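Transcription termination factor FttA (Pyrococcus horikoshii, PDB 3AF6) probably terminates archaeal transcription by cleaving nascent RNA, acting as a two-zinc nuclease of the metallo-beta-lactamase superfamily. Local coordinates at residues E34-G39 / V43-N48; D12-D17 / R180-K185; R16-V21 / K64-R69; R172-N177 / P277-P282. One frame throughout, in Å; residues are numbered along the deposited sequence.

Interaction 1 of 4, residues E34-G39 / V43-N48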
loop_
_atom_site.group_PDB
_atom_site.type_symbol
_atom_site.label_atom_id
_atom_site.label_comp_id
_atom_site.label_asym_id
_atom_site.label_seq_id
_atom_site.Cartn_x
_atom_site.Cartn_y
_atom_site.Cartn_z
ATOM N N GLU A 34 6.933 -27.520 20.482
ATOM C CA GLU A 34 7.101 -27.576 19.034
ATOM C C GLU A 34 7.855 -26.379 18.490
ATOM O O GLU A 34 7.878 -25.310 19.099
ATOM C CB GLU A 34 5.743 -27.656 18.333
ATOM C CG GLU A 34 5.849 -27.739 16.812
ATOM C CD GLU A 34 4.510 -27.606 16.112
ATOM O OE1 GLU A 34 4.479 -27.712 14.869
ATOM O OE2 GLU A 34 3.492 -27.393 16.801
ATOM N N ILE A 35 8.472 -26.579 17.330
ATOM C CA ILE A 35 9.217 -25.533 16.646
ATOM C C ILE A 35 8.945 -25.705 15.159
ATOM O O ILE A 35 9.446 -26.634 14.532
ATOM C CB ILE A 35 10.731 -25.651 16.905
ATOM C CG1 ILE A 35 11.002 -25.580 18.407
ATOM C CG2 ILE A 35 11.470 -24.521 16.208
ATOM C CD1 ILE A 35 12.462 -25.705 18.772
ATOM N N GLU A 36 8.131 -24.814 14.610
ATOM C CA GLU A 36 7.777 -24.863 13.197
ATOM C C GLU A 36 8.048 -23.527 12.518
ATOM O O GLU A 36 8.388 -22.542 13.175
ATOM C CB GLU A 36 6.295 -25.214 13.047
ATOM C CG GLU A 36 5.375 -24.355 13.905
ATOM C CD GLU A 36 3.907 -24.518 13.547
ATOM O OE1 GLU A 36 3.465 -25.676 13.369
ATOM O OE2 GLU A 36 3.197 -23.487 13.454
ATOM N N PHE A 37 7.903 -23.501 11.197
ATOM C CA PHE A 37 8.108 -22.277 10.431
ATOM C C PHE A 37 6.757 -21.658 10.100
ATOM O O PHE A 37 5.855 -22.344 9.623
ATOM C CB PHE A 37 8.856 -22.570 9.126
ATOM C CG PHE A 37 10.353 -22.550 9.258
ATOM C CD1 PHE A 37 11.011 -21.406 9.694
ATOM C CD2 PHE A 37 11.110 -23.663 8.917
ATOM C CE1 PHE A 37 12.404 -21.371 9.784
ATOM C CE2 PHE A 37 12.500 -23.636 9.005
ATOM C CZ PHE A 37 13.147 -22.490 9.438
ATOM N N GLU A 38 6.612 -20.369 10.378
ATOM C CA GLU A 38 5.379 -19.649 10.071
ATOM C C GLU A 38 5.777 -18.498 9.172
ATOM O O GLU A 38 6.330 -17.503 9.642
ATOM C CB GLU A 38 4.721 -19.104 11.339
ATOM C CG GLU A 38 3.624 -19.995 11.895
ATOM C CD GLU A 38 2.967 -19.403 13.124
ATOM O OE1 GLU A 38 2.459 -18.258 13.044
ATOM O OE2 GLU A 38 2.960 -20.090 14.168
ATOM N N GLY A 39 5.494 -18.632 7.879
ATOM C CA GLY A 39 5.886 -17.590 6.957
ATOM C C GLY A 39 7.379 -17.434 7.169
ATOM O O GLY A 39 8.037 -18.389 7.584
ATOM N N VAL A 43 8.738 -20.217 14.654
ATOM C CA VAL A 43 7.930 -20.236 15.864
ATOM C C VAL A 43 8.336 -21.356 16.819
ATOM O O VAL A 43 8.333 -22.537 16.457
ATOM C CB VAL A 43 6.439 -20.387 15.521
ATOM C CG1 VAL A 43 5.612 -20.382 16.793
ATOM C CG2 VAL A 43 6.005 -19.263 14.597
ATOM N N ILE A 44 8.684 -20.967 18.044
ATOM C CA ILE A 44 9.095 -21.908 19.083
ATOM C C ILE A 44 8.103 -21.890 20.244
ATOM O O ILE A 44 8.197 -21.048 21.139
ATOM C CB ILE A 44 10.495 -21.554 19.635
ATOM C CG1 ILE A 44 11.529 -21.577 18.504
ATOM C CG2 ILE A 44 10.879 -22.532 20.732
ATOM C CD1 ILE A 44 12.925 -21.156 18.931
ATOM N N TYR A 45 7.155 -22.824 20.221
ATOM C CA TYR A 45 6.140 -22.926 21.269
ATOM C C TYR A 45 6.689 -23.556 22.555
ATOM O O TYR A 45 7.472 -24.509 22.511
ATOM C CB TYR A 45 4.940 -23.741 20.763
ATOM C CG TYR A 45 4.071 -23.024 19.746
ATOM C CD1 TYR A 45 3.491 -21.788 20.039
ATOM C CD2 TYR A 45 3.799 -23.598 18.503
ATOM C CE1 TYR A 45 2.663 -21.143 19.121
ATOM C CE2 TYR A 45 2.972 -22.961 17.578
ATOM C CZ TYR A 45 2.407 -21.735 17.895
ATOM O OH TYR A 45 1.579 -21.108 16.990
ATOM N N VAL A 46 6.267 -23.018 23.697
ATOM C CA VAL A 46 6.708 -23.508 25.002
ATOM C C VAL A 46 5.566 -23.486 26.015
ATOM O O VAL A 46 4.649 -22.670 25.906
ATOM C CB VAL A 46 7.860 -22.647 25.555
ATOM C CG1 VAL A 46 9.038 -22.674 24.592
ATOM C CG2 VAL A 46 7.380 -21.220 25.775
ATOM N N LYS A 47 5.627 -24.379 27.000
ATOM C CA LYS A 47 4.591 -24.455 28.028
ATOM C C LYS A 47 5.007 -23.813 29.349
ATOM O O LYS A 47 4.972 -24.458 30.399
ATOM C CB LYS A 47 4.186 -25.914 28.276
ATOM C CG LYS A 47 3.307 -26.504 27.184
ATOM C CD LYS A 47 2.784 -27.882 27.564
ATOM C CE LYS A 47 1.836 -28.416 26.502
ATOM N NZ LYS A 47 1.326 -29.777 26.826
ATOM N N ASN A 48 5.391 -22.541 29.285
ATOM C CA ASN A 48 5.809 -21.781 30.460
ATOM C C ASN A 48 6.351 -20.419 30.039
ATOM O O ASN A 48 6.963 -20.283 28.979
ATOM C CB ASN A 48 6.884 -22.539 31.240
ATOM C CG ASN A 48 8.094 -22.848 30.395
ATOM O OD1 ASN A 48 7.979 -23.466 29.339
ATOM N ND2 ASN A 48 9.264 -22.418 30.853
#

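Interaction 2 of 4, residues D12-D17 / R180-K185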
loop_
_atom_site.group_PDB
_atom_site.type_symbol
_atom_site.label_atom_id
_atom_site.label_comp_id
_atom_site.label_asym_id
_atom_site.label_seq_id
_atom_site.Cartn_x
_atom_site.Cartn_y
_atom_site.Cartn_z
ATOM N N ASP A 12 12.041 -29.826 7.176
ATOM C CA ASP A 12 12.086 -30.503 8.473
ATOM C C ASP A 12 13.456 -31.120 8.716
ATOM O O ASP A 12 13.822 -31.442 9.847
ATOM C CB ASP A 12 10.979 -31.565 8.569
ATOM C CG ASP A 12 10.929 -32.470 7.359
ATOM O OD1 ASP A 12 9.952 -33.241 7.241
ATOM O OD2 ASP A 12 11.864 -32.411 6.530
ATOM N N GLN A 13 14.212 -31.271 7.639
ATOM C CA GLN A 13 15.558 -31.805 7.704
ATOM C C GLN A 13 16.416 -30.667 8.262
ATOM O O GLN A 13 17.381 -30.891 8.992
ATOM C CB GLN A 13 16.000 -32.186 6.293
ATOM C CG GLN A 13 17.346 -32.865 6.178
ATOM C CD GLN A 13 17.664 -33.220 4.732
ATOM O OE1 GLN A 13 16.917 -33.959 4.081
ATOM N NE2 GLN A 13 18.772 -32.687 4.219
ATOM N N ILE A 14 16.035 -29.440 7.913
ATOM C CA ILE A 14 16.723 -28.229 8.361
ATOM C C ILE A 14 16.286 -27.876 9.782
ATOM O O ILE A 14 17.080 -27.377 10.574
ATOM C CB ILE A 14 16.412 -27.027 7.426
ATOM C CG1 ILE A 14 16.941 -27.317 6.019
ATOM C CG2 ILE A 14 17.027 -25.749 7.985
ATOM C CD1 ILE A 14 16.674 -26.221 5.019
ATOM N N LEU A 15 15.013 -28.126 10.085
ATOM C CA LEU A 15 14.465 -27.861 11.414
ATOM C C LEU A 15 15.150 -28.804 12.395
ATOM O O LEU A 15 15.380 -28.471 13.556
ATOM C CB LEU A 15 12.953 -28.120 11.432
ATOM C CG LEU A 15 12.021 -27.054 10.853
ATOM C CD1 LEU A 15 10.610 -27.603 10.738
ATOM C CD2 LEU A 15 12.043 -25.827 11.743
ATOM N N ARG A 16 15.472 -29.992 11.902
ATOM C CA ARG A 16 16.133 -31.016 12.693
ATOM C C ARG A 16 17.496 -30.510 13.169
ATOM O O ARG A 16 18.062 -31.028 14.130
ATOM C CB ARG A 16 16.281 -32.272 11.835
ATOM C CG ARG A 16 16.680 -33.531 12.565
ATOM C CD ARG A 16 16.548 -34.707 11.619
ATOM N NE ARG A 16 15.150 -34.961 11.274
ATOM C CZ ARG A 16 14.727 -35.362 10.077
ATOM N NH1 ARG A 16 13.434 -35.573 9.869
ATOM N NH2 ARG A 16 15.592 -35.532 9.084
ATOM N N ASP A 17 18.021 -29.493 12.491
ATOM C CA ASP A 17 19.306 -28.911 12.868
ATOM C C ASP A 17 19.058 -27.635 13.664
ATOM O O ASP A 17 19.899 -27.207 14.451
ATOM C CB ASP A 17 20.146 -28.602 11.626
ATOM C CG ASP A 17 20.483 -29.847 10.829
ATOM O OD1 ASP A 17 21.250 -29.740 9.846
ATOM O OD2 ASP A 17 19.976 -30.933 11.182
ATOM N N ARG A 180 12.900 -24.644 1.694
ATOM C CA ARG A 180 12.998 -25.892 0.954
ATOM C C ARG A 180 14.472 -26.289 0.827
ATOM O O ARG A 180 14.800 -27.370 0.329
ATOM C CB ARG A 180 12.349 -25.751 -0.435
ATOM C CG ARG A 180 12.872 -24.603 -1.301
ATOM C CD ARG A 180 12.305 -24.674 -2.712
ATOM N NE ARG A 180 12.586 -23.482 -3.508
ATOM C CZ ARG A 180 12.000 -22.302 -3.330
ATOM N NH1 ARG A 180 11.097 -22.152 -2.377
ATOM N NH2 ARG A 180 12.296 -21.275 -4.113
ATOM N N LYS A 181 15.353 -25.403 1.280
ATOM C CA LYS A 181 16.789 -25.653 1.258
ATOM C C LYS A 181 17.499 -24.505 1.957
ATOM O O LYS A 181 16.904 -23.459 2.188
ATOM C CB LYS A 181 17.295 -25.809 -0.177
ATOM C CG LYS A 181 17.067 -24.608 -1.058
ATOM C CD LYS A 181 17.686 -24.835 -2.419
ATOM C CE LYS A 181 19.186 -25.023 -2.317
ATOM N NZ LYS A 181 19.783 -25.176 -3.666
ATOM N N PRO A 182 18.777 -24.690 2.319
ATOM C CA PRO A 182 19.553 -23.650 3.005
ATOM C C PRO A 182 19.952 -22.487 2.110
ATOM O O PRO A 182 19.863 -22.600 0.889
ATOM C CB PRO A 182 20.757 -24.421 3.534
ATOM C CG PRO A 182 20.960 -25.461 2.488
ATOM C CD PRO A 182 19.550 -25.941 2.236
ATOM N N GLU A 183 20.391 -21.381 2.720
ATOM C CA GLU A 183 20.808 -20.194 1.971
ATOM C C GLU A 183 21.517 -20.630 0.711
ATOM O O GLU A 183 22.443 -21.431 0.752
ATOM C CB GLU A 183 21.726 -19.291 2.803
ATOM C CG GLU A 183 20.999 -18.535 3.914
ATOM C CD GLU A 183 21.741 -17.274 4.378
ATOM O OE1 GLU A 183 22.950 -17.366 4.709
ATOM O OE2 GLU A 183 21.106 -16.192 4.418
ATOM N N TYR A 184 21.076 -20.084 -0.411
ATOM C CA TYR A 184 21.617 -20.459 -1.701
ATOM C C TYR A 184 22.260 -19.316 -2.476
ATOM O O TYR A 184 21.796 -18.185 -2.434
ATOM C CB TYR A 184 20.481 -21.079 -2.520
ATOM C CG TYR A 184 20.857 -21.543 -3.899
ATOM C CD1 TYR A 184 21.889 -22.462 -4.085
ATOM C CD2 TYR A 184 20.150 -21.104 -5.017
ATOM C CE1 TYR A 184 22.203 -22.942 -5.363
ATOM C CE2 TYR A 184 20.452 -21.573 -6.293
ATOM C CZ TYR A 184 21.479 -22.496 -6.462
ATOM O OH TYR A 184 21.771 -22.993 -7.712
ATOM N N LYS A 185 23.337 -19.626 -3.187
ATOM C CA LYS A 185 24.029 -18.636 -3.997
ATOM C C LYS A 185 23.617 -18.919 -5.439
ATOM O O LYS A 185 24.087 -19.875 -6.058
ATOM C CB LYS A 185 25.547 -18.771 -3.838
ATOM C CG LYS A 185 26.345 -17.710 -4.581
ATOM C CD LYS A 185 27.849 -17.961 -4.470
ATOM C CE LYS A 185 28.648 -16.953 -5.297
ATOM N NZ LYS A 185 30.125 -17.027 -5.048
#

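Interaction 3 of 4, residues R16-V21 / K64-R69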
loop_
_atom_site.group_PDB
_atom_site.type_symbol
_atom_site.label_atom_id
_atom_site.label_comp_id
_atom_site.label_asym_id
_atom_site.label_seq_id
_atom_site.Cartn_x
_atom_site.Cartn_y
_atom_site.Cartn_z
ATOM N N ARG A 16 15.472 -29.992 11.902
ATOM C CA ARG A 16 16.133 -31.016 12.693
ATOM C C ARG A 16 17.496 -30.510 13.169
ATOM O O ARG A 16 18.062 -31.028 14.130
ATOM C CB ARG A 16 16.281 -32.272 11.835
ATOM C CG ARG A 16 16.680 -33.531 12.565
ATOM C CD ARG A 16 16.548 -34.707 11.619
ATOM N NE ARG A 16 15.150 -34.961 11.274
ATOM C CZ ARG A 16 14.727 -35.362 10.077
ATOM N NH1 ARG A 16 13.434 -35.573 9.869
ATOM N NH2 ARG A 16 15.592 -35.532 9.084
ATOM N N ASP A 17 18.021 -29.493 12.491
ATOM C CA ASP A 17 19.306 -28.911 12.868
ATOM C C ASP A 17 19.058 -27.635 13.664
ATOM O O ASP A 17 19.899 -27.207 14.451
ATOM C CB ASP A 17 20.146 -28.602 11.626
ATOM C CG ASP A 17 20.483 -29.847 10.829
ATOM O OD1 ASP A 17 21.250 -29.740 9.846
ATOM O OD2 ASP A 17 19.976 -30.933 11.182
ATOM N N ILE A 18 17.897 -27.026 13.443
ATOM C CA ILE A 18 17.519 -25.816 14.163
ATOM C C ILE A 18 17.182 -26.268 15.581
ATOM O O ILE A 18 17.656 -25.704 16.566
ATOM C CB ILE A 18 16.255 -25.149 13.546
ATOM C CG1 ILE A 18 16.548 -24.658 12.122
ATOM C CG2 ILE A 18 15.789 -23.996 14.428
ATOM C CD1 ILE A 18 17.530 -23.505 12.048
ATOM N N ARG A 19 16.361 -27.310 15.662
ATOM C CA ARG A 19 15.936 -27.871 16.934
ATOM C C ARG A 19 17.120 -28.397 17.737
ATOM O O ARG A 19 17.044 -28.529 18.958
ATOM C CB ARG A 19 14.918 -28.989 16.688
ATOM C CG ARG A 19 13.612 -28.486 16.085
ATOM C CD ARG A 19 12.675 -29.621 15.694
ATOM N NE ARG A 19 11.331 -29.125 15.404
ATOM C CZ ARG A 19 10.320 -29.882 14.995
ATOM N NH1 ARG A 19 10.493 -31.184 14.818
ATOM N NH2 ARG A 19 9.128 -29.339 14.777
ATOM N N ALA A 20 18.218 -28.685 17.048
ATOM C CA ALA A 20 19.412 -29.195 17.708
ATOM C C ALA A 20 20.225 -28.070 18.342
ATOM O O ALA A 20 21.049 -28.312 19.223
ATOM C CB ALA A 20 20.266 -29.957 16.713
ATOM N N VAL A 21 19.992 -26.841 17.893
ATOM C CA VAL A 21 20.717 -25.693 18.422
ATOM C C VAL A 21 19.835 -24.862 19.344
ATOM O O VAL A 21 20.335 -24.138 20.203
ATOM C CB VAL A 21 21.248 -24.792 17.282
ATOM C CG1 VAL A 21 20.091 -24.208 16.502
ATOM C CG2 VAL A 21 22.122 -23.688 17.851
ATOM N N LYS A 64 20.233 -13.945 16.232
ATOM C CA LYS A 64 21.435 -13.447 15.575
ATOM C C LYS A 64 22.304 -14.607 15.108
ATOM O O LYS A 64 23.143 -14.447 14.224
ATOM C CB LYS A 64 22.231 -12.549 16.522
ATOM C CG LYS A 64 21.570 -11.215 16.806
ATOM C CD LYS A 64 22.421 -10.358 17.724
ATOM C CE LYS A 64 21.733 -9.038 18.024
ATOM N NZ LYS A 64 22.537 -8.192 18.949
ATOM N N VAL A 65 22.097 -15.773 15.705
ATOM C CA VAL A 65 22.859 -16.958 15.342
ATOM C C VAL A 65 22.163 -17.710 14.210
ATOM O O VAL A 65 22.771 -17.987 13.176
ATOM C CB VAL A 65 23.028 -17.904 16.547
ATOM C CG1 VAL A 65 23.739 -19.175 16.120
ATOM C CG2 VAL A 65 23.818 -17.208 17.632
ATOM N N LEU A 66 20.888 -18.031 14.409
ATOM C CA LEU A 66 20.106 -18.747 13.405
ATOM C C LEU A 66 19.845 -17.921 12.143
ATOM O O LEU A 66 19.355 -18.450 11.144
ATOM C CB LEU A 66 18.765 -19.196 13.990
ATOM C CG LEU A 66 18.777 -20.256 15.091
ATOM C CD1 LEU A 66 17.349 -20.728 15.338
ATOM C CD2 LEU A 66 19.653 -21.429 14.676
ATOM N N LYS A 67 20.169 -16.631 12.196
ATOM C CA LYS A 67 19.969 -15.739 11.059
ATOM C C LYS A 67 18.492 -15.747 10.662
ATOM O O LYS A 67 18.157 -15.814 9.479
ATOM C CB LYS A 67 20.830 -16.198 9.873
ATOM C CG LYS A 67 22.307 -16.413 10.207
ATOM C CD LYS A 67 23.114 -15.125 10.128
ATOM C CE LYS A 67 23.466 -14.779 8.686
ATOM N NZ LYS A 67 24.427 -15.749 8.086
ATOM N N LYS A 68 17.615 -15.679 11.662
ATOM C CA LYS A 68 16.177 -15.689 11.428
ATOM C C LYS A 68 15.411 -14.824 12.412
ATOM O O LYS A 68 15.993 -14.206 13.298
ATOM C CB LYS A 68 15.641 -17.120 11.501
ATOM C CG LYS A 68 16.100 -17.997 10.352
ATOM C CD LYS A 68 15.512 -19.390 10.438
ATOM C CE LYS A 68 15.870 -20.204 9.200
ATOM N NZ LYS A 68 17.338 -20.241 8.933
ATOM N N ARG A 69 14.096 -14.780 12.234
ATOM C CA ARG A 69 13.202 -14.018 13.099
ATOM C C ARG A 69 12.412 -15.029 13.923
ATOM O O ARG A 69 11.514 -15.697 13.408
ATOM C CB ARG A 69 12.242 -13.173 12.258
ATOM C CG ARG A 69 11.128 -12.521 13.051
ATOM C CD ARG A 69 11.677 -11.515 14.030
ATOM N NE ARG A 69 10.621 -10.916 14.838
ATOM C CZ ARG A 69 10.814 -9.914 15.686
ATOM N NH1 ARG A 69 12.026 -9.395 15.834
ATOM N NH2 ARG A 69 9.797 -9.430 16.388
#

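Interaction 4 of 4, residues R172-N177 / P277-P282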
loop_
_atom_site.group_PDB
_atom_site.type_symbol
_atom_site.label_atom_id
_atom_site.label_comp_id
_atom_site.label_asym_id
_atom_site.label_seq_id
_atom_site.Cartn_x
_atom_site.Cartn_y
_atom_site.Cartn_z
ATOM N N ARG A 172 2.239 -22.452 7.503
ATOM C CA ARG A 172 3.157 -23.581 7.618
ATOM C C ARG A 172 3.700 -23.956 6.243
ATOM O O ARG A 172 4.884 -24.264 6.106
ATOM C CB ARG A 172 2.479 -24.795 8.274
ATOM C CG ARG A 172 2.795 -24.937 9.771
ATOM C CD ARG A 172 2.401 -26.306 10.339
ATOM N NE ARG A 172 0.972 -26.427 10.633
ATOM C CZ ARG A 172 0.351 -25.813 11.639
ATOM N NH1 ARG A 172 1.027 -25.021 12.466
ATOM N NH2 ARG A 172 -0.950 -25.994 11.824
ATOM N N GLN A 173 2.839 -23.923 5.226
ATOM C CA GLN A 173 3.260 -24.244 3.866
ATOM C C GLN A 173 4.316 -23.249 3.389
ATOM O O GLN A 173 5.422 -23.646 3.017
ATOM C CB GLN A 173 2.062 -24.226 2.919
ATOM C CG GLN A 173 1.138 -25.428 3.059
ATOM C CD GLN A 173 -0.164 -25.258 2.282
ATOM O OE1 GLN A 173 -0.902 -26.224 2.057
ATOM N NE2 GLN A 173 -0.453 -24.022 1.879
ATOM N N VAL A 174 3.980 -21.962 3.406
ATOM C CA VAL A 174 4.920 -20.923 2.989
ATOM C C VAL A 174 6.299 -21.180 3.597
ATOM O O VAL A 174 7.320 -21.153 2.899
ATOM C CB VAL A 174 4.447 -19.520 3.443
ATOM C CG1 VAL A 174 5.541 -18.495 3.205
ATOM C CG2 VAL A 174 3.189 -19.124 2.690
ATOM N N GLY A 175 6.313 -21.437 4.905
ATOM C CA GLY A 175 7.554 -21.691 5.610
ATOM C C GLY A 175 8.362 -22.855 5.077
ATOM O O GLY A 175 9.573 -22.733 4.893
ATOM N N ARG A 176 7.701 -23.982 4.828
ATOM C CA ARG A 176 8.391 -25.169 4.324
ATOM C C ARG A 176 8.937 -24.850 2.945
ATOM O O ARG A 176 9.921 -25.441 2.495
ATOM C CB ARG A 176 7.434 -26.366 4.254
ATOM C CG ARG A 176 6.537 -26.504 5.479
ATOM C CD ARG A 176 5.789 -27.817 5.518
ATOM N NE ARG A 176 6.650 -28.893 5.992
ATOM C CZ ARG A 176 6.988 -29.951 5.265
ATOM N NH1 ARG A 176 6.531 -30.079 4.022
ATOM N NH2 ARG A 176 7.789 -30.876 5.776
ATOM N N ASN A 177 8.273 -23.904 2.284
ATOM C CA ASN A 177 8.672 -23.443 0.961
ATOM C C ASN A 177 9.909 -22.572 1.090
ATOM O O ASN A 177 10.949 -22.873 0.516
ATOM C CB ASN A 177 7.562 -22.613 0.331
ATOM C CG ASN A 177 6.906 -23.311 -0.832
ATOM O OD1 ASN A 177 7.589 -23.792 -1.745
ATOM N ND2 ASN A 177 5.571 -23.366 -0.818
ATOM N N PRO A 277 2.437 -16.576 -0.795
ATOM C CA PRO A 277 2.377 -15.349 0.011
ATOM C C PRO A 277 2.468 -14.013 -0.727
ATOM O O PRO A 277 3.137 -13.896 -1.754
ATOM C CB PRO A 277 3.554 -15.525 0.955
ATOM C CG PRO A 277 4.575 -16.148 0.039
ATOM C CD PRO A 277 3.759 -17.215 -0.667
ATOM N N ILE A 278 1.795 -13.003 -0.187
ATOM C CA ILE A 278 1.860 -11.654 -0.749
ATOM C C ILE A 278 2.433 -10.775 0.355
ATOM O O ILE A 278 1.803 -10.611 1.395
ATOM C CB ILE A 278 0.485 -11.078 -1.087
ATOM C CG1 ILE A 278 -0.264 -11.990 -2.058
ATOM C CG2 ILE A 278 0.662 -9.689 -1.682
ATOM C CD1 ILE A 278 -1.697 -11.538 -2.309
ATOM N N TYR A 279 3.621 -10.218 0.144
ATOM C CA TYR A 279 4.232 -9.365 1.160
ATOM C C TYR A 279 3.989 -7.896 0.877
ATOM O O TYR A 279 4.102 -7.454 -0.263
ATOM C CB TYR A 279 5.730 -9.614 1.233
ATOM C CG TYR A 279 6.080 -11.021 1.615
ATOM C CD1 TYR A 279 6.341 -11.990 0.637
ATOM C CD2 TYR A 279 6.091 -11.407 2.953
ATOM C CE1 TYR A 279 6.602 -13.313 0.992
ATOM C CE2 TYR A 279 6.349 -12.719 3.321
ATOM C CZ TYR A 279 6.600 -13.665 2.341
ATOM O OH TYR A 279 6.833 -14.959 2.719
ATOM N N THR A 280 3.665 -7.139 1.922
ATOM C CA THR A 280 3.419 -5.709 1.783
ATOM C C THR A 280 3.341 -5.041 3.177
ATOM O O THR A 280 3.271 -5.746 4.192
ATOM C CB THR A 280 2.112 -5.487 0.987
ATOM O OG1 THR A 280 2.028 -4.120 0.584
ATOM C CG2 THR A 280 0.902 -5.835 1.829
ATOM N N THR A 281 3.380 -3.704 3.246
ATOM C CA THR A 281 3.279 -3.036 4.552
ATOM C C THR A 281 1.816 -3.125 4.968
ATOM O O THR A 281 0.933 -3.140 4.120
ATOM C CB THR A 281 3.703 -1.539 4.516
ATOM O OG1 THR A 281 2.808 -0.791 3.686
ATOM C CG2 THR A 281 5.117 -1.396 3.985
ATOM N N PRO A 282 1.541 -3.192 6.283
ATOM C CA PRO A 282 0.154 -3.289 6.763
ATOM C C PRO A 282 -0.788 -2.277 6.120
ATOM O O PRO A 282 -1.858 -2.642 5.633
ATOM C CB PRO A 282 0.294 -3.099 8.271
ATOM C CG PRO A 282 1.653 -3.713 8.552
ATOM C CD PRO A 282 2.488 -3.146 7.416
#

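Interaction 1 of 4, residues E34-G39 / V43-N48
Glu36 and Val43 form a hydrogen-bonded antiparallel pair. Val43 N donates to Glu36 O at 2.8 Å, with an N-H...O angle of 164°. Glu36 N returns a bond to Val43 O at 2.9 Å. Val43 O also receives a CA-H...O contact from Ile35 CA, 3.1 Å away, so this oxygen has two partners. Tyr45 N bonds to Glu34 O at 2.8 Å, but less straight, at 136°. Between these pairs stands the non-hydrogen-bonded pair Ile35 and Ile44. Their side chains lie side by side, with Ile35 CG2 3.7 Å from Ile44 CG1. Ile35 O is bonded to Arg19 NH2.

The other face carries Glu34, Glu36, Val43 and Tyr45. Val43 CG1, opposite the backbone N (chi1 -179°), sits 3.6 Å above the Tyr45 ring plane, over its centre. Glu34 OE2 lies 4.2 Å from Tyr45 CD2, at the ring edge. The Glu38 side chain passes obliquely over Val43. Its OE2 touches Val43 CG2 and is salt-bridged to Arg73 NH2, which also makes a weak hydrogen bond with Tyr45 OH. Glu36 OE1 pairs with Arg172. Glu36 and Glu38 thus have basic partners outside the hairpin.

Strands 32-38 and 41-46 are the hairpin of the KHa sheet. Strand 70-74 runs parallel to 41-46 on its other side. Ile35 and Ile44 both rest on Val22 of helix 11-22.

Interaction 2 of 4, residues D12-D17 / R180-K185
Ile14 O accepts a bond from Asp17 N at 3.0 Å within its helix, while the Ile14 side chain reaches across to the backbone of Lys181 and to Pro182. No hydrogen bond joins the two segments, and the contact is small and apolar. The Ile14 chain is extended toward CD1 (chi2 179°), and that terminal methyl does the touching. It rests on the peptide link between Lys181 and Pro182, 3.6 Å from Lys181 C and 3.7 Å from Pro182 N. Pro182 CD lies 4.0 Å from Ile14 CD1 and adds a ring carbon to the patch.

Several polar groups of 180-185 are held by other parts of the chain. Arg180 forms salt bridges with Glu211 and Asp250, Glu183 forms one with Arg336, and Tyr184 OH is hydrogen-bonded to Asp210. The loop is thus tied by polar bonds to the metallo-beta-lactamase region, while the KHa helix meets it through a methyl group. The contact lies at the surface, where helix 11-22 touches the loop running from helix 164-178 to strand 189-193.

Interaction 3 of 4, residues R16-V21 / K64-R69
Ile18 and Leu66 bring their CA atoms to 7.6 Å, where helix 11-22 passes the C-terminal end of helix 59-66. Leu66 is the last helical residue there. Lys67 follows with positive phi (58°) and turns the chain toward strand 70-74. The segment 16-21 is kinked. The N atoms of Asp17, Ala20 and Val21 lack the usual bond to the residue four places back, and Asp17 N bonds to Ile14 O instead.

Leu66 carries the contact from its side. Both of its methyls touch Ile18, and CD2 also meets Val21. CD1 meets Ile18 CG2 at 3.7 Å, the two side chains running obliquely to one another. The Ile18 chain is bent (chi2 -68°), which brings its CD1 to 4.0 Å from Leu66 CD2. Val21 and Leu66 slide past each other in opposite directions. The spacing there is doubtful, because Val21 CG1 is modelled too close to Ile18 O. Lys68 folds back, and its NZ makes a weak bond to Leu66 O at 3.5 Å.

Leu42, on strand 41-46, touches both Ile18 and Leu66 and continues the apolar patch. This partly buried contact lies between the two helices of a small alpha/beta domain with a three-stranded mixed sheet, consistent with the type II KH fold.

Interaction 4 of 4, residues R172-N177 / P277-P282
Val174 points toward segment 277-282. Both of its methyls meet Pro277, and CG1 also meets Tyr279. From CB, CG1 is swung opposite the backbone N (chi1 171°). It ends 3.8 Å from Tyr279 OH and 4.1 Å from Pro277 CG. The other branch, CG2, lies against the proline ring, 3.9 Å from Pro277 CD and 4.0 Å from Pro277 CB. The valine therefore sits with both methyls on one proline, while the tyrosine reaches in from the opposite direction to meet CG1 through its hydroxyl.

The Tyr279 side chain also touches Ile178 of the same helix and Pro40 of the KHa hairpin turn. Pro277 also rests on Phe170, one turn before Val174. All three touching residues are buried, and no hydrogen bond crosses between the segments. Beyond them, Thr281 caps the start of helix 282-301 with its side chain.

Strand 278-280 belongs to the mixed sheet of the metallo-beta-lactamase fold, between strands 251-253 and 320-322. Helix 164-178 lies in the archaeal KH region. The contact is a domain interface: a KH-region helix packed against the start of a lactamase-fold strand, away from the zinc site.

Interactions 1 and 3 build the KHa unit itself, one through paired strands and the other through its two helices. They are joined where Arg19 NH2 reaches Ile35 O. Interactions 2 and 3 share helix 11-22, which packs inward at 16-21 and meets a late KH-region loop at the surface. That loop's charged side chains reach the lactamase part, but only interaction 4, which is buried, joins the KH region to the lactamase-fold sheet. A weak, long Asp12-Arg176 pair connects interactions 2 and 4. Interaction 1 touches interaction 4 through the Glu36-Arg172 salt bridge and the packing of Phe37 on Gly175. Only interaction 1 has hydrogen bonds across its segments; the others are mainly apolar packing.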